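Local coordinates for protein glycerophosphodiester phosphodiesterase (Parabacteroides distasonis, PDB 3NO3) that belongs to the glycerophosphodiester phosphodiesterase family of TIM-barrel proteins and holds a magnesium ion among three carboxylate side chains, at residues A9-W14 against E39-L44; L50-D55 against P83-Y88; L100-K105 against K131-I136. One frame throughout, in Å; residues are numbered along the deposited sequence.

Contact 1 of 3, residues A9-W14 against E39-L44; sequences AHRGYW and EFDVHL. With MG (magnesium ion), chain B; GOL (glycerol), chain D.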
loop_
_atom_site.group_PDB
_atom_site.type_symbol
_atom_site.label_atom_id
_atom_site.label_comp_id
_atom_site.label_asym_id
_atom_site.label_seq_id
_atom_site.Cartn_x
_atom_site.Cartn_y
_atom_site.Cartn_z
ATOM N N ALA A 9 -1.236 8.161 -1.262
ATOM C CA ALA A 9 -2.299 8.090 -2.246
ATOM C C ALA A 9 -2.728 6.648 -2.449
ATOM O O ALA A 9 -2.040 5.870 -3.148
ATOM C CB ALA A 9 -1.843 8.705 -3.582
ATOM N N HIS A 10 -3.863 6.299 -1.839
ATOM C CA HIS A 10 -4.477 4.978 -1.925
ATOM C C HIS A 10 -4.813 4.670 -3.392
ATOM O O HIS A 10 -5.568 5.445 -4.010
ATOM C CB HIS A 10 -5.805 4.993 -1.131
ATOM C CG HIS A 10 -6.443 3.640 -0.975
ATOM N ND1 HIS A 10 -7.759 3.381 -1.315
ATOM C CD2 HIS A 10 -5.961 2.501 -0.414
ATOM C CE1 HIS A 10 -8.044 2.132 -0.984
ATOM N NE2 HIS A 10 -6.962 1.567 -0.471
ATOM N N ARG A 11 -4.260 3.569 -3.923
ATOM C CA ARG A 11 -4.419 3.153 -5.356
ATOM C C ARG A 11 -3.850 4.190 -6.343
ATOM O O ARG A 11 -4.275 4.253 -7.489
ATOM C CB ARG A 11 -5.878 2.793 -5.684
ATOM C CG ARG A 11 -6.409 1.704 -4.732
ATOM C CD ARG A 11 -7.846 1.340 -4.899
ATOM N NE ARG A 11 -8.273 0.494 -3.780
ATOM C CZ ARG A 11 -9.518 0.014 -3.602
ATOM N NH1 ARG A 11 -10.491 0.223 -4.475
ATOM N NH2 ARG A 11 -9.776 -0.721 -2.552
ATOM N N GLY A 12 -2.911 5.000 -5.867
ATOM C CA GLY A 12 -2.413 6.167 -6.573
ATOM C C GLY A 12 -3.391 7.301 -6.563
ATOM O O GLY A 12 -4.475 7.205 -5.984
ATOM N N TYR A 13 -3.016 8.405 -7.204
ATOM C CA TYR A 13 -3.949 9.519 -7.261
ATOM C C TYR A 13 -4.905 9.254 -8.414
ATOM O O TYR A 13 -4.635 9.610 -9.559
ATOM C CB TYR A 13 -3.268 10.876 -7.394
ATOM C CG TYR A 13 -4.155 12.109 -7.247
ATOM C CD1 TYR A 13 -5.443 12.069 -6.689
ATOM C CD2 TYR A 13 -3.666 13.355 -7.613
ATOM C CE1 TYR A 13 -6.204 13.203 -6.534
ATOM C CE2 TYR A 13 -4.431 14.510 -7.444
ATOM C CZ TYR A 13 -5.702 14.421 -6.898
ATOM O OH TYR A 13 -6.455 15.556 -6.720
ATOM N N TRP A 14 -6.030 8.623 -8.064
ATOM C CA TRP A 14 -7.025 8.186 -9.017
ATOM C C TRP A 14 -8.238 9.094 -9.141
ATOM O O TRP A 14 -8.873 9.057 -10.181
ATOM C CB TRP A 14 -7.452 6.748 -8.769
ATOM C CG TRP A 14 -8.178 6.515 -7.512
ATOM C CD1 TRP A 14 -7.626 6.214 -6.317
ATOM C CD2 TRP A 14 -9.596 6.518 -7.314
ATOM N NE1 TRP A 14 -8.587 6.078 -5.374
ATOM C CE2 TRP A 14 -9.818 6.244 -5.952
ATOM C CE3 TRP A 14 -10.695 6.727 -8.150
ATOM C CZ2 TRP A 14 -11.097 6.196 -5.385
ATOM C CZ3 TRP A 14 -11.984 6.666 -7.586
ATOM C CH2 TRP A 14 -12.169 6.414 -6.218
ATOM N N GLU A 39 0.208 3.853 -3.137
ATOM C CA GLU A 39 -0.183 2.481 -2.805
ATOM C C GLU A 39 -0.804 1.789 -4.016
ATOM O O GLU A 39 -1.470 2.426 -4.865
ATOM C CB GLU A 39 -1.132 2.488 -1.609
ATOM C CG GLU A 39 -1.491 1.111 -1.068
ATOM C CD GLU A 39 -2.820 0.544 -1.539
ATOM O OE1 GLU A 39 -3.540 1.116 -2.402
ATOM O OE2 GLU A 39 -3.229 -0.504 -0.949
ATOM N N PHE A 40 -0.537 0.489 -4.098
ATOM C CA PHE A 40 -1.073 -0.336 -5.160
ATOM C C PHE A 40 -1.208 -1.795 -4.712
ATOM O O PHE A 40 -0.499 -2.228 -3.799
ATOM C CB PHE A 40 -0.211 -0.149 -6.437
ATOM C CG PHE A 40 1.220 -0.473 -6.238
ATOM C CD1 PHE A 40 1.684 -1.762 -6.438
ATOM C CD2 PHE A 40 2.124 0.500 -5.828
ATOM C CE1 PHE A 40 3.017 -2.055 -6.231
ATOM C CE2 PHE A 40 3.453 0.197 -5.627
ATOM C CZ PHE A 40 3.895 -1.089 -5.832
ATOM N N ASP A 41 -2.129 -2.528 -5.367
ATOM C CA ASP A 41 -2.498 -3.869 -4.976
ATOM C C ASP A 41 -1.994 -4.904 -5.975
ATOM O O ASP A 41 -2.148 -4.734 -7.183
ATOM C CB ASP A 41 -4.005 -3.957 -4.867
ATOM C CG ASP A 41 -4.563 -2.895 -3.985
ATOM O OD1 ASP A 41 -4.215 -2.903 -2.785
ATOM O OD2 ASP A 41 -5.379 -2.055 -4.428
ATOM N N VAL A 42 -1.395 -5.975 -5.472
ATOM C CA VAL A 42 -0.700 -6.952 -6.327
ATOM C C VAL A 42 -1.256 -8.376 -6.136
ATOM O O VAL A 42 -1.425 -8.818 -5.006
ATOM C CB VAL A 42 0.787 -6.915 -6.061
ATOM C CG1 VAL A 42 1.555 -7.941 -7.006
ATOM C CG2 VAL A 42 1.329 -5.462 -6.217
ATOM N N HIS A 43 -1.541 -9.062 -7.256
ATOM C CA HIS A 43 -1.897 -10.489 -7.293
ATOM C C HIS A 43 -0.887 -11.268 -8.155
ATOM O O HIS A 43 -0.333 -10.730 -9.115
ATOM C CB HIS A 43 -3.212 -10.712 -8.002
ATOM C CG HIS A 43 -4.389 -10.022 -7.415
ATOM N ND1 HIS A 43 -5.298 -10.673 -6.615
ATOM C CD2 HIS A 43 -4.880 -8.774 -7.612
ATOM C CE1 HIS A 43 -6.264 -9.833 -6.289
ATOM N NE2 HIS A 43 -6.028 -8.670 -6.869
ATOM N N LEU A 44 -0.758 -12.543 -7.850
ATOM C CA LEU A 44 -0.055 -13.553 -8.603
ATOM C C LEU A 44 -1.094 -14.359 -9.427
ATOM O O LEU A 44 -2.027 -14.990 -8.860
ATOM C CB LEU A 44 0.740 -14.483 -7.660
ATOM C CG LEU A 44 1.808 -15.372 -8.304
ATOM C CD1 LEU A 44 2.964 -14.538 -8.965
ATOM C CD2 LEU A 44 2.353 -16.421 -7.237
HETATM MG MG MG B . -4.864 -1.821 -1.131
HETATM C C1 GOL D . -6.660 -1.554 2.477
HETATM O O1 GOL D . -7.910 -1.722 1.890
HETATM C C2 GOL D . -5.904 -0.451 1.785
HETATM O O2 GOL D . -5.846 -0.703 0.404
HETATM C C3 GOL D . -4.527 -0.301 2.409
HETATM O O3 GOL D . -3.610 0.525 1.717
HETATM O O HOH W 1 -5.743 -0.399 -2.489
HETATM O O HOH W 2 -6.747 -2.831 -1.263
#
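E39 OE1 is gripped by two donors. R11 N reaches its anti lone pair at 3.0 Å, and a magnesium-bound water donates to the same E39 OE1 at 2.7 Å. The contact lies in the TIM barrel, where the loop after strand 6-9 meets strand 37-44 at the metal site.

E39 and D41 each give one oxygen to the ion, with E39 OE2 and D41 OD1 both 2.1 Å from magnesium. The E39 chain leaves with CG anti to the backbone N and then bends (chi2 -98°), which places CD beside the ion. E103, glycerol O2 and two waters complete six ligands. The water that bonds E39 OE1 also donates to D41 OD2 and accepts from R11 NE, so it ties all three side chains together. R11 NE also lies 3.9 Å from D41 OD2, a long salt bridge. No N-H of R11 points at this oxygen, which is far from the plane of the guanidinium, so the attraction is one of charge. Stronger partners lie outside: Q21 for R11 NH1 and N22 for D41 OD2.

The backbones join as well. A9 O accepts from E39 N at 3.0 Å and from G12 N, which come from opposite faces of its plane. The G12 bond closes a type II beta turn from A9 to G12.

H10 NE2 donates to glycerol O2 at 2.7 Å, with that oxygen in plane at the ring edge. D224 holds H10 ND1 and probably fixes the ring's rotation. One ring face is covered by R11 CG, 4.0 Å above the plane of H10 and over its centre.

Contact 2 of 3, residues L50-D55 against P83-Y88; sequences LVVYHD and PTLEQY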
loop_
_atom_site.group_PDB
_atom_site.type_symbol
_atom_site.label_atom_id
_atom_site.label_comp_id
_atom_site.label_asym_id
_atom_site.label_seq_id
_atom_site.Cartn_x
_atom_site.Cartn_y
_atom_site.Cartn_z
ATOM N N LEU A 50 2.961 -11.414 -11.827
ATOM C CA LEU A 50 2.457 -10.443 -10.867
ATOM C C LEU A 50 1.777 -9.309 -11.639
ATOM O O LEU A 50 2.370 -8.730 -12.518
ATOM C CB LEU A 50 3.613 -9.921 -9.980
ATOM C CG LEU A 50 4.184 -10.977 -9.001
ATOM C CD1 LEU A 50 5.539 -10.539 -8.540
ATOM C CD2 LEU A 50 3.231 -11.176 -7.793
ATOM N N VAL A 51 0.553 -8.987 -11.257
ATOM C CA VAL A 51 -0.243 -7.917 -11.901
ATOM C C VAL A 51 -0.810 -7.025 -10.828
ATOM O O VAL A 51 -0.879 -7.435 -9.660
ATOM C CB VAL A 51 -1.373 -8.511 -12.770
ATOM C CG1 VAL A 51 -0.786 -9.389 -13.916
ATOM C CG2 VAL A 51 -2.379 -9.365 -11.899
ATOM N N VAL A 52 -1.293 -5.847 -11.242
ATOM C CA VAL A 52 -1.695 -4.793 -10.345
ATOM C C VAL A 52 -3.190 -4.533 -10.516
ATOM O O VAL A 52 -3.642 -4.093 -11.597
ATOM C CB VAL A 52 -0.899 -3.510 -10.581
ATOM C CG1 VAL A 52 -1.329 -2.414 -9.587
ATOM C CG2 VAL A 52 0.573 -3.785 -10.398
ATOM N N TYR A 53 -3.959 -4.857 -9.469
ATOM C CA TYR A 53 -5.432 -4.686 -9.479
ATOM C C TYR A 53 -6.000 -4.924 -8.073
ATOM O O TYR A 53 -5.473 -5.763 -7.335
ATOM C CB TYR A 53 -6.096 -5.661 -10.495
ATOM C CG TYR A 53 -7.493 -5.244 -10.899
ATOM C CD1 TYR A 53 -7.696 -4.190 -11.787
ATOM C CD2 TYR A 53 -8.611 -5.872 -10.364
ATOM C CE1 TYR A 53 -8.954 -3.786 -12.157
ATOM C CE2 TYR A 53 -9.913 -5.486 -10.747
ATOM C CZ TYR A 53 -10.064 -4.428 -11.638
ATOM O OH TYR A 53 -11.305 -4.025 -12.002
ATOM N N HIS A 54 -7.027 -4.159 -7.664
ATOM C CA HIS A 54 -7.558 -4.294 -6.310
ATOM C C HIS A 54 -8.416 -5.552 -6.121
ATOM O O HIS A 54 -8.128 -6.380 -5.249
ATOM C CB HIS A 54 -8.384 -3.091 -5.854
ATOM C CG HIS A 54 -9.185 -3.384 -4.615
ATOM N ND1 HIS A 54 -8.601 -3.712 -3.401
ATOM C CD2 HIS A 54 -10.527 -3.466 -4.418
ATOM C CE1 HIS A 54 -9.552 -3.952 -2.510
ATOM N NE2 HIS A 54 -10.729 -3.814 -3.107
ATOM N N ASP A 55 -9.484 -5.666 -6.892
ATOM C CA ASP A 55 -10.461 -6.735 -6.637
ATOM C C ASP A 55 -9.902 -8.105 -7.054
ATOM O O ASP A 55 -8.985 -8.201 -7.911
ATOM C CB ASP A 55 -11.760 -6.459 -7.365
ATOM C CG ASP A 55 -12.599 -5.330 -6.703
ATOM O OD1 ASP A 55 -13.063 -5.519 -5.554
ATOM O OD2 ASP A 55 -12.821 -4.316 -7.370
ATOM N N PRO A 83 -2.089 -3.472 -15.692
ATOM C CA PRO A 83 -0.625 -3.392 -15.617
ATOM C C PRO A 83 0.001 -4.670 -15.069
ATOM O O PRO A 83 -0.536 -5.265 -14.117
ATOM C CB PRO A 83 -0.377 -2.248 -14.614
ATOM C CG PRO A 83 -1.620 -1.482 -14.550
ATOM C CD PRO A 83 -2.711 -2.506 -14.774
ATOM N N THR A 84 1.130 -5.070 -15.620
ATOM C CA THR A 84 1.995 -6.020 -14.910
ATOM C C THR A 84 2.683 -5.232 -13.811
ATOM O O THR A 84 2.843 -3.998 -13.903
ATOM C CB THR A 84 3.029 -6.706 -15.806
ATOM O OG1 THR A 84 3.905 -5.725 -16.359
ATOM C CG2 THR A 84 2.352 -7.498 -16.970
ATOM N N LEU A 85 3.110 -5.937 -12.771
ATOM C CA LEU A 85 3.929 -5.334 -11.732
ATOM C C LEU A 85 5.214 -4.811 -12.344
ATOM O O LEU A 85 5.656 -3.705 -12.014
ATOM C CB LEU A 85 4.264 -6.326 -10.609
ATOM C CG LEU A 85 5.210 -5.775 -9.500
ATOM C CD1 LEU A 85 4.530 -4.527 -8.799
ATOM C CD2 LEU A 85 5.615 -6.934 -8.468
ATOM N N GLU A 86 5.805 -5.575 -13.260
ATOM C CA GLU A 86 6.991 -5.110 -13.947
ATOM C C GLU A 86 6.796 -3.752 -14.606
ATOM O O GLU A 86 7.665 -2.901 -14.477
ATOM C CB GLU A 86 7.407 -6.104 -15.014
ATOM C CG GLU A 86 8.699 -5.755 -15.759
ATOM C CD GLU A 86 9.011 -6.693 -16.925
ATOM O OE1 GLU A 86 8.055 -7.228 -17.569
ATOM O OE2 GLU A 86 10.251 -6.863 -17.216
ATOM N N GLN A 87 5.707 -3.590 -15.342
ATOM C CA GLN A 87 5.392 -2.266 -15.947
ATOM C C GLN A 87 5.242 -1.168 -14.901
ATOM O O GLN A 87 5.684 0.004 -15.093
ATOM C CB GLN A 87 4.096 -2.342 -16.755
ATOM C CG GLN A 87 4.259 -3.099 -18.090
ATOM C CD GLN A 87 2.980 -3.635 -18.654
ATOM O OE1 GLN A 87 1.877 -3.371 -18.143
ATOM N NE2 GLN A 87 3.105 -4.363 -19.750
ATOM N N TYR A 88 4.596 -1.510 -13.796
ATOM C CA TYR A 88 4.329 -0.546 -12.707
ATOM C C TYR A 88 5.639 -0.086 -12.130
ATOM O O TYR A 88 5.862 1.129 -11.962
ATOM C CB TYR A 88 3.405 -1.147 -11.614
ATOM C CG TYR A 88 2.356 -0.181 -11.096
ATOM C CD1 TYR A 88 1.250 0.130 -11.866
ATOM C CD2 TYR A 88 2.471 0.423 -9.847
ATOM C CE1 TYR A 88 0.262 1.023 -11.424
ATOM C CE2 TYR A 88 1.475 1.305 -9.393
ATOM C CZ TYR A 88 0.382 1.589 -10.181
ATOM O OH TYR A 88 -0.563 2.508 -9.742
HETATM O O HOH W 3 4.990 -8.588 -13.346
#
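V52, L85 and L50 carry this contact between strand 50-52 and the start of helix 85-94. The strand pairs antiparallel with strand 37-44 of the barrel, so the contact fixes the helix start to the barrel's sheet. V52 is the most buried of the three by the contact. Its CG1 lies over one face of the Y88 ring, offset toward the rim. This is a CH-pi contact, with V52 CG1 4.3 Å from the centroid of Y88 and 12° off the ring normal. CG1 is anti to the backbone N (chi1 -179°), and this turns it to the ring. The V52 and Y88 side chains cross at about a right angle. The second branch of V52 meets the helix itself: CG2 is 3.9 Å from L85 CA and 4.1 Å from Y88 CB.

L50 and L85 lie side by side and point the same way. L50 CB is 3.7 Å from L85 CB, and L50 CD1 meets L85 CD2 at 3.6 Å. F40 and M123 also touch L85.

The backbones hold the register. L85 N donates to L50 O at 2.9 Å in a nearly straight bond, from above the carbonyl plane. V52 N donates to P83 O at 3.0 Å. These two bonds flank a single bridge between V51 and T84. T84 is the N-cap of the helix and forms a capping box with Q87: Q87 N bonds T84 OG1, and T84 N bonds Q87 OE1.

A water links L50 O to E86 N. Main-chain N-H groups at the helix start are thus met by the strand, a water and the cap, and apolar side chains pack beside them.

Contact 3 of 3, residues L100-K105 against K131-I136; sequences LIFELK and KRTDYI. With MG (magnesium ion), chain B.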
loop_
_atom_site.group_PDB
_atom_site.type_symbol
_atom_site.label_atom_id
_atom_site.label_comp_id
_atom_site.label_asym_id
_atom_site.label_seq_id
_atom_site.Cartn_x
_atom_site.Cartn_y
_atom_site.Cartn_z
ATOM N N LEU A 100 6.974 3.476 -2.619
ATOM C CA LEU A 100 6.068 2.498 -3.200
ATOM C C LEU A 100 5.457 1.674 -2.078
ATOM O O LEU A 100 6.166 0.981 -1.376
ATOM C CB LEU A 100 6.827 1.653 -4.225
ATOM C CG LEU A 100 7.519 2.482 -5.335
ATOM C CD1 LEU A 100 8.135 1.544 -6.315
ATOM C CD2 LEU A 100 6.486 3.436 -6.066
ATOM N N ILE A 101 4.142 1.807 -1.876
ATOM C CA ILE A 101 3.425 1.122 -0.815
ATOM C C ILE A 101 2.716 -0.082 -1.457
ATOM O O ILE A 101 1.673 0.046 -2.051
ATOM C CB ILE A 101 2.439 2.050 -0.053
ATOM C CG1 ILE A 101 3.121 3.359 0.401
ATOM C CG2 ILE A 101 1.864 1.314 1.132
ATOM C CD1 ILE A 101 4.374 3.210 1.279
ATOM N N PHE A 102 3.336 -1.255 -1.345
ATOM C CA PHE A 102 3.047 -2.438 -2.142
ATOM C C PHE A 102 2.150 -3.296 -1.281
ATOM O O PHE A 102 2.632 -3.884 -0.316
ATOM C CB PHE A 102 4.414 -3.108 -2.401
ATOM C CG PHE A 102 4.438 -4.334 -3.309
ATOM C CD1 PHE A 102 3.693 -5.502 -3.068
ATOM C CD2 PHE A 102 5.348 -4.364 -4.356
ATOM C CE1 PHE A 102 3.819 -6.609 -3.874
ATOM C CE2 PHE A 102 5.468 -5.465 -5.172
ATOM C CZ PHE A 102 4.708 -6.577 -4.947
ATOM N N GLU A 103 0.857 -3.347 -1.599
ATOM C CA GLU A 103 -0.045 -4.292 -0.959
ATOM C C GLU A 103 -0.032 -5.633 -1.704
ATOM O O GLU A 103 -0.491 -5.702 -2.852
ATOM C CB GLU A 103 -1.480 -3.774 -0.831
ATOM C CG GLU A 103 -2.333 -4.802 -0.084
ATOM C CD GLU A 103 -3.773 -4.390 0.207
ATOM O OE1 GLU A 103 -4.137 -3.193 0.129
ATOM O OE2 GLU A 103 -4.535 -5.290 0.590
ATOM N N LEU A 104 0.449 -6.694 -1.067
ATOM C CA LEU A 104 0.236 -8.039 -1.648
ATOM C C LEU A 104 -1.155 -8.517 -1.195
ATOM O O LEU A 104 -1.428 -8.644 0.017
ATOM C CB LEU A 104 1.301 -9.051 -1.242
ATOM C CG LEU A 104 1.301 -10.391 -1.963
ATOM C CD1 LEU A 104 1.498 -10.216 -3.536
ATOM C CD2 LEU A 104 2.369 -11.349 -1.318
ATOM N N LYS A 105 -2.012 -8.799 -2.163
ATOM C CA LYS A 105 -3.352 -9.358 -1.892
ATOM C C LYS A 105 -3.241 -10.750 -1.323
ATOM O O LYS A 105 -2.230 -11.441 -1.531
ATOM C CB LYS A 105 -4.159 -9.396 -3.170
ATOM C CG LYS A 105 -4.455 -8.009 -3.777
ATOM C CD LYS A 105 -5.440 -7.167 -2.947
ATOM C CE LYS A 105 -6.844 -7.808 -2.776
ATOM N NZ LYS A 105 -7.842 -6.740 -2.428
ATOM N N LYS A 131 15.053 -0.295 -1.879
ATOM C CA LYS A 131 15.191 0.867 -1.000
ATOM C C LYS A 131 13.946 1.723 -0.888
ATOM O O LYS A 131 13.811 2.418 0.109
ATOM C CB LYS A 131 16.338 1.793 -1.403
ATOM C CG LYS A 131 17.721 1.189 -1.345
ATOM C CD LYS A 131 18.760 2.190 -1.966
ATOM C CE LYS A 131 20.195 1.751 -1.743
ATOM N NZ LYS A 131 20.402 0.355 -2.243
ATOM N N ARG A 132 13.067 1.696 -1.883
ATOM C CA ARG A 132 11.886 2.583 -1.908
ATOM C C ARG A 132 10.551 1.848 -1.796
ATOM O O ARG A 132 9.517 2.497 -1.884
ATOM C CB ARG A 132 11.875 3.413 -3.210
ATOM C CG ARG A 132 13.058 4.201 -3.498
ATOM C CD ARG A 132 13.077 4.831 -4.934
ATOM N NE ARG A 132 11.754 5.189 -5.355
ATOM C CZ ARG A 132 11.366 5.397 -6.609
ATOM N NH1 ARG A 132 12.212 5.415 -7.664
ATOM N NH2 ARG A 132 10.090 5.654 -6.780
ATOM N N THR A 133 10.556 0.536 -1.538
ATOM C CA THR A 133 9.355 -0.265 -1.490
ATOM C C THR A 133 9.082 -0.815 -0.083
ATOM O O THR A 133 9.902 -1.545 0.497
ATOM C CB THR A 133 9.439 -1.444 -2.514
ATOM O OG1 THR A 133 9.711 -0.917 -3.826
ATOM C CG2 THR A 133 8.162 -2.252 -2.536
ATOM N N ASP A 134 7.918 -0.460 0.434
ATOM C CA ASP A 134 7.392 -0.889 1.734
ATOM C C ASP A 134 6.246 -1.860 1.463
ATOM O O ASP A 134 5.476 -1.659 0.531
ATOM C CB ASP A 134 6.833 0.314 2.511
ATOM C CG ASP A 134 7.860 1.390 2.808
ATOM O OD1 ASP A 134 9.097 1.230 2.581
ATOM O OD2 ASP A 134 7.393 2.434 3.305
ATOM N N TYR A 135 6.145 -2.941 2.237
ATOM C CA TYR A 135 5.128 -3.959 2.019
ATOM C C TYR A 135 4.020 -3.872 3.070
ATOM O O TYR A 135 4.276 -3.582 4.278
ATOM C CB TYR A 135 5.769 -5.365 2.086
ATOM C CG TYR A 135 6.835 -5.594 1.051
ATOM C CD1 TYR A 135 6.497 -5.751 -0.299
ATOM C CD2 TYR A 135 8.173 -5.657 1.403
ATOM C CE1 TYR A 135 7.466 -5.964 -1.279
ATOM C CE2 TYR A 135 9.190 -5.843 0.405
ATOM C CZ TYR A 135 8.810 -5.988 -0.944
ATOM O OH TYR A 135 9.779 -6.231 -1.926
ATOM N N ILE A 136 2.799 -4.122 2.615
ATOM C CA ILE A 136 1.630 -4.220 3.483
ATOM C C ILE A 136 0.790 -5.413 3.040
ATOM O O ILE A 136 0.772 -5.726 1.855
ATOM C CB ILE A 136 0.809 -2.909 3.500
ATOM C CG1 ILE A 136 0.163 -2.583 2.136
ATOM C CG2 ILE A 136 1.711 -1.685 3.931
ATOM C CD1 ILE A 136 -0.755 -1.280 2.126
HETATM MG MG MG B . -4.864 -1.821 -1.131
HETATM O O HOH W 1 -5.743 -0.399 -2.489
HETATM O O HOH W 2 -6.747 -2.831 -1.263
#
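Two neighbouring parallel strands, 99-104 and 133-137, pair here in the wall of the barrel, near the centre of the chain. Five backbone hydrogen bonds join them, from L100 N to R132 O at 2.8 Å through to L104 N on I136 O at 3.1 Å. The strands are inclined at 31°.

On one face F102 meets Y135 in an edge-to-face pair. Y135 CE1 lies over one face of F102, offset toward the rim, and Y135 CD1 packs beside it against F102 CG. The ring centroids of F102 and Y135 are 5.3 Å apart and the planes stand at 68°. T133 CG2 adds contact at F102 CB, 3.8 Å away.

The strands and helix 110-126 form a beta-alpha-beta unit. F102 and Y135 lie on the face that this helix covers, through S120 and V124.

The other face carries I101, E103, D134 and I136. I136 CG1 sits between the backbone N and the carbonyl carbon (chi1 66°), which lays it against E103 CB at 3.6 Å. I136 CD1 reaches I101 CG2 at 3.8 Å. D134 OD1 forms a salt bridge with R99. E103 stretches straight out and binds magnesium through OE1 at 2.0 Å, beside E39 and D41.

How the contacts relate
The three contacts follow one another along the chain, and none nests in or crosses another. Contact 1 closes the first loop, which holds helix 24-32, and brings the end of strand 6-9 to strand 37-44. Contact 2 closes the next, from strand 50-52 to the start of helix 85-94. Contact 3 closes the third, over helix 110-126. Strand 37-44 joins all three: it pairs antiparallel with 50-52 on one side and parallel with 99-104 on the other. H43 O meets V51 N, and F40 O meets E103 N. Contacts 1 and 3 share the magnesium ion and two waters. Contacts 2 and 3 meet where L85 packs on F102.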